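Local coordinates for uncharacterized protein (Cricetid herpesvirus 2, PDB 4ZKQ), which binds chemokines and probably serves as a secreted decoy receptor through which this rodent gammaherpesvirus blunts host chemokine signalling, at residues A14-I26 and L179-E191. Residues are numbered along the deposited sequence; the frame is centred on the assembly and turned at random. Where two conformers were deposited one is given.
Sequences ASKVSSRLLTQDI and LWKANDSREEGLE
Glu188 has CG anti to its carbonyl carbon and an extended chain beyond, while Arg20 bends at chi3 (-54°), and these torsions bring the NE/NH2 edge of the Arg20 guanidinium against Glu188 OE2. Glu188 sits in a type I beta turn, Arg186 to Gly189, in the loop that leads from strand 175-181 to strand 190-195, and the N-terminal segment packs against this turn before entering edge strand 23-26. Arg20 grips side-on: NE and NH2 both donate to Glu188 OE2, NH2 at 2.8 Å, from one face of the carboxylate, whose plane stands 84° from the guanidinium. Ser18 OG donates to the other oxygen, Glu188 OE1, at 2.7 Å and accepts from Arg20 N in an ST turn, tying the carboxylate to the Arg20 backbone. The backbone joins in through Glu188 N and Arg20 O, 2.9 Å apart. Deeper in, Leu22 CG lies 3.4 Å from Gly189 O, and Leu22 CD2 reaches Trp180 CZ3; Pro59 of strand 54-59 also touches Leu22. Farther along, Asp184 OD1 takes bonds from Arg186 N and, through its syn lone pair, from Arg186 NH1, which steadies the guanidinium as Arg186 NE donates to Thr23 OG1 at 2.9 Å with an N-H...O angle of 152°.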
# COMPACT_ATOMS: atom_id res chain seq x y z
N ALA A 14 -0.99 4.48 26.22
CA ALA A 14 -0.03 3.72 25.43
C ALA A 14 -0.10 2.24 25.77
O ALA A 14 -0.21 1.39 24.88
CB ALA A 14 1.38 4.26 25.67
N SER A 15 -0.04 1.93 27.07
CA SER A 15 -0.01 0.56 27.55
C SER A 15 -1.24 -0.26 27.15
O SER A 15 -1.17 -1.49 27.04
CB SER A 15 0.13 0.54 29.08
OG SER A 15 1.47 0.71 29.48
N LYS A 16 -2.36 0.42 26.93
CA LYS A 16 -3.65 -0.24 26.75
C LYS A 16 -3.93 -0.63 25.29
O LYS A 16 -4.80 -1.46 25.03
CB LYS A 16 -4.78 0.66 27.24
CG LYS A 16 -5.18 1.76 26.26
CD LYS A 16 -6.13 2.76 26.90
CE LYS A 16 -5.47 3.44 28.09
NZ LYS A 16 -6.36 4.45 28.73
N VAL A 17 -3.20 -0.03 24.36
CA VAL A 17 -3.37 -0.34 22.94
C VAL A 17 -3.13 -1.83 22.69
O VAL A 17 -2.27 -2.44 23.33
CB VAL A 17 -2.39 0.49 22.07
CG1 VAL A 17 -2.63 0.22 20.59
CG2 VAL A 17 -2.55 1.97 22.36
N SER A 18 -3.90 -2.42 21.78
CA SER A 18 -3.68 -3.82 21.43
C SER A 18 -2.25 -4.05 20.98
O SER A 18 -1.67 -3.22 20.29
CB SER A 18 -4.63 -4.26 20.31
OG SER A 18 -4.27 -5.57 19.89
N SER A 19 -1.69 -5.19 21.37
CA SER A 19 -0.33 -5.57 21.01
C SER A 19 -0.32 -6.53 19.83
O SER A 19 0.73 -7.05 19.45
CB SER A 19 0.38 -6.21 22.20
OG SER A 19 -0.34 -7.36 22.63
N ARG A 20 -1.51 -6.77 19.26
CA ARG A 20 -1.68 -7.79 18.23
C ARG A 20 -2.19 -7.18 16.90
O ARG A 20 -2.90 -7.84 16.13
CB ARG A 20 -2.63 -8.89 18.74
CG ARG A 20 -2.01 -9.76 19.84
CD ARG A 20 -3.03 -10.68 20.53
NE ARG A 20 -4.16 -9.91 21.04
CZ ARG A 20 -4.09 -9.03 22.04
NH1 ARG A 20 -2.95 -8.80 22.67
NH2 ARG A 20 -5.18 -8.38 22.41
N LEU A 21 -1.81 -5.94 16.64
CA LEU A 21 -2.18 -5.23 15.42
C LEU A 21 -1.08 -5.34 14.35
O LEU A 21 0.01 -5.83 14.63
CB LEU A 21 -2.45 -3.76 15.73
CG LEU A 21 -3.50 -3.52 16.81
CD1 LEU A 21 -3.66 -2.03 17.04
CD2 LEU A 21 -4.84 -4.15 16.44
N LEU A 22 -1.37 -4.88 13.14
CA LEU A 22 -0.36 -4.80 12.10
C LEU A 22 0.77 -3.91 12.56
O LEU A 22 0.55 -2.96 13.30
CB LEU A 22 -0.93 -4.24 10.79
CG LEU A 22 -2.18 -4.92 10.20
CD1 LEU A 22 -2.65 -4.14 9.00
CD2 LEU A 22 -1.91 -6.36 9.83
N THR A 23 1.99 -4.20 12.10
CA THR A 23 3.13 -3.34 12.36
C THR A 23 3.95 -3.23 11.09
O THR A 23 3.78 -4.01 10.15
CB THR A 23 4.02 -3.87 13.51
OG1 THR A 23 4.55 -5.15 13.17
CG2 THR A 23 3.23 -3.98 14.81
N GLN A 24 4.85 -2.25 11.05
CA GLN A 24 5.70 -2.08 9.88
C GLN A 24 7.15 -1.80 10.24
O GLN A 24 7.43 -1.21 11.29
CB GLN A 24 5.15 -0.97 8.99
CG GLN A 24 5.13 0.42 9.64
CD GLN A 24 4.69 1.50 8.68
OE1 GLN A 24 3.72 1.33 7.94
NE2 GLN A 24 5.40 2.62 8.68
N ASP A 25 8.04 -2.27 9.38
CA ASP A 25 9.45 -1.89 9.38
C ASP A 25 9.74 -1.05 8.15
O ASP A 25 9.25 -1.38 7.06
CB ASP A 25 10.37 -3.10 9.35
CG ASP A 25 10.31 -3.93 10.62
OD1 ASP A 25 9.95 -3.38 11.68
OD2 ASP A 25 10.63 -5.14 10.55
N ILE A 26 10.53 0.00 8.31
CA ILE A 26 11.17 0.64 7.16
C ILE A 26 12.48 -0.10 6.90
O ILE A 26 13.26 -0.33 7.82
CB ILE A 26 11.45 2.13 7.39
CG1 ILE A 26 10.22 2.83 7.96
CG2 ILE A 26 11.92 2.80 6.09
CD1 ILE A 26 8.98 2.68 7.10
N LEU A 179 3.56 -8.75 4.27
CA LEU A 179 3.78 -10.18 4.47
C LEU A 179 2.70 -10.72 5.39
O LEU A 179 2.64 -10.37 6.56
CB LEU A 179 5.17 -10.44 5.04
CG LEU A 179 5.60 -11.91 5.11
CD1 LEU A 179 5.57 -12.54 3.74
CD2 LEU A 179 7.00 -12.00 5.71
N TRP A 180 1.84 -11.57 4.81
CA TRP A 180 0.68 -12.13 5.50
C TRP A 180 0.97 -13.58 5.80
O TRP A 180 1.04 -14.40 4.88
CB TRP A 180 -0.58 -11.99 4.64
CG TRP A 180 -0.75 -10.61 4.15
CD1 TRP A 180 -0.30 -10.09 2.97
CD2 TRP A 180 -1.40 -9.54 4.84
NE1 TRP A 180 -0.62 -8.76 2.88
CE2 TRP A 180 -1.30 -8.40 4.02
CE3 TRP A 180 -2.06 -9.43 6.07
CZ2 TRP A 180 -1.83 -7.17 4.38
CZ3 TRP A 180 -2.59 -8.21 6.43
CH2 TRP A 180 -2.47 -7.09 5.59
N LYS A 181 1.16 -13.90 7.07
CA LYS A 181 1.50 -15.26 7.49
C LYS A 181 0.34 -15.93 8.20
O LYS A 181 -0.38 -15.31 8.98
CB LYS A 181 2.72 -15.26 8.42
CG LYS A 181 3.98 -14.71 7.81
CD LYS A 181 5.18 -15.00 8.71
CE LYS A 181 6.32 -14.04 8.44
NZ LYS A 181 6.21 -12.78 9.23
N ALA A 182 0.16 -17.21 7.91
CA ALA A 182 -0.83 -17.99 8.63
C ALA A 182 -0.37 -18.07 10.09
O ALA A 182 0.81 -18.31 10.36
CB ALA A 182 -0.97 -19.38 8.03
N ASN A 183 -1.29 -17.85 11.01
CA ASN A 183 -0.98 -17.86 12.44
C ASN A 183 0.06 -16.81 12.85
O ASN A 183 0.77 -16.99 13.84
CB ASN A 183 -0.50 -19.25 12.87
CG ASN A 183 -1.59 -20.30 12.76
OD1 ASN A 183 -2.75 -20.03 13.06
ND2 ASN A 183 -1.22 -21.50 12.32
N ASP A 184 0.14 -15.72 12.10
CA ASP A 184 0.90 -14.56 12.55
C ASP A 184 0.36 -14.11 13.90
O ASP A 184 -0.83 -14.24 14.17
CB ASP A 184 0.81 -13.41 11.54
CG ASP A 184 1.90 -12.39 11.74
OD1 ASP A 184 1.69 -11.45 12.54
OD2 ASP A 184 2.96 -12.53 11.12
N SER A 185 1.23 -13.57 14.76
CA SER A 185 0.79 -13.14 16.08
C SER A 185 -0.14 -11.94 16.01
O SER A 185 -0.93 -11.69 16.92
CB SER A 185 1.99 -12.80 16.96
OG SER A 185 2.65 -11.65 16.48
N ARG A 186 -0.05 -11.19 14.91
CA ARG A 186 -0.82 -9.95 14.76
C ARG A 186 -2.26 -10.21 14.33
O ARG A 186 -2.75 -9.63 13.36
CB ARG A 186 -0.12 -9.03 13.76
CG ARG A 186 1.33 -8.75 14.14
CD ARG A 186 2.09 -8.08 13.02
NE ARG A 186 3.49 -7.83 13.35
CZ ARG A 186 4.43 -8.77 13.36
NH1 ARG A 186 4.13 -10.02 13.08
NH2 ARG A 186 5.68 -8.45 13.66
N GLU A 187 -2.95 -11.07 15.07
CA GLU A 187 -4.24 -11.59 14.65
C GLU A 187 -5.38 -10.56 14.67
O GLU A 187 -6.41 -10.77 14.04
CB GLU A 187 -4.62 -12.80 15.53
CG GLU A 187 -4.81 -12.46 16.99
CD GLU A 187 -4.86 -13.70 17.88
OE1 GLU A 187 -4.58 -14.81 17.39
OE2 GLU A 187 -5.18 -13.55 19.07
N GLU A 188 -5.19 -9.45 15.38
CA GLU A 188 -6.18 -8.38 15.38
C GLU A 188 -5.92 -7.31 14.30
O GLU A 188 -6.71 -6.39 14.12
CB GLU A 188 -6.23 -7.72 16.78
CG GLU A 188 -6.81 -8.66 17.84
CD GLU A 188 -6.72 -8.14 19.27
OE1 GLU A 188 -6.53 -6.92 19.47
OE2 GLU A 188 -6.85 -8.96 20.21
N GLY A 189 -4.83 -7.48 13.54
CA GLY A 189 -4.43 -6.51 12.54
C GLY A 189 -5.30 -6.52 11.29
O GLY A 189 -5.51 -5.48 10.67
N LEU A 190 -5.78 -7.70 10.91
CA LEU A 190 -6.76 -7.86 9.85
C LEU A 190 -7.91 -8.70 10.37
O LEU A 190 -7.70 -9.83 10.81
CB LEU A 190 -6.16 -8.51 8.61
CG LEU A 190 -7.05 -8.66 7.37
CD1 LEU A 190 -6.19 -8.67 6.11
CD2 LEU A 190 -7.88 -9.94 7.41
N GLU A 191 -9.11 -8.14 10.33
CA GLU A 191 -10.32 -8.88 10.66
C GLU A 191 -11.24 -8.85 9.45
O GLU A 191 -11.39 -7.80 8.82
CB GLU A 191 -11.02 -8.26 11.88
CG GLU A 191 -10.17 -8.18 13.15
CD GLU A 191 -10.03 -9.51 13.88
OE1 GLU A 191 -10.37 -10.57 13.31
OE2 GLU A 191 -9.57 -9.50 15.04
O HOH W 1 1.56 -9.50 17.45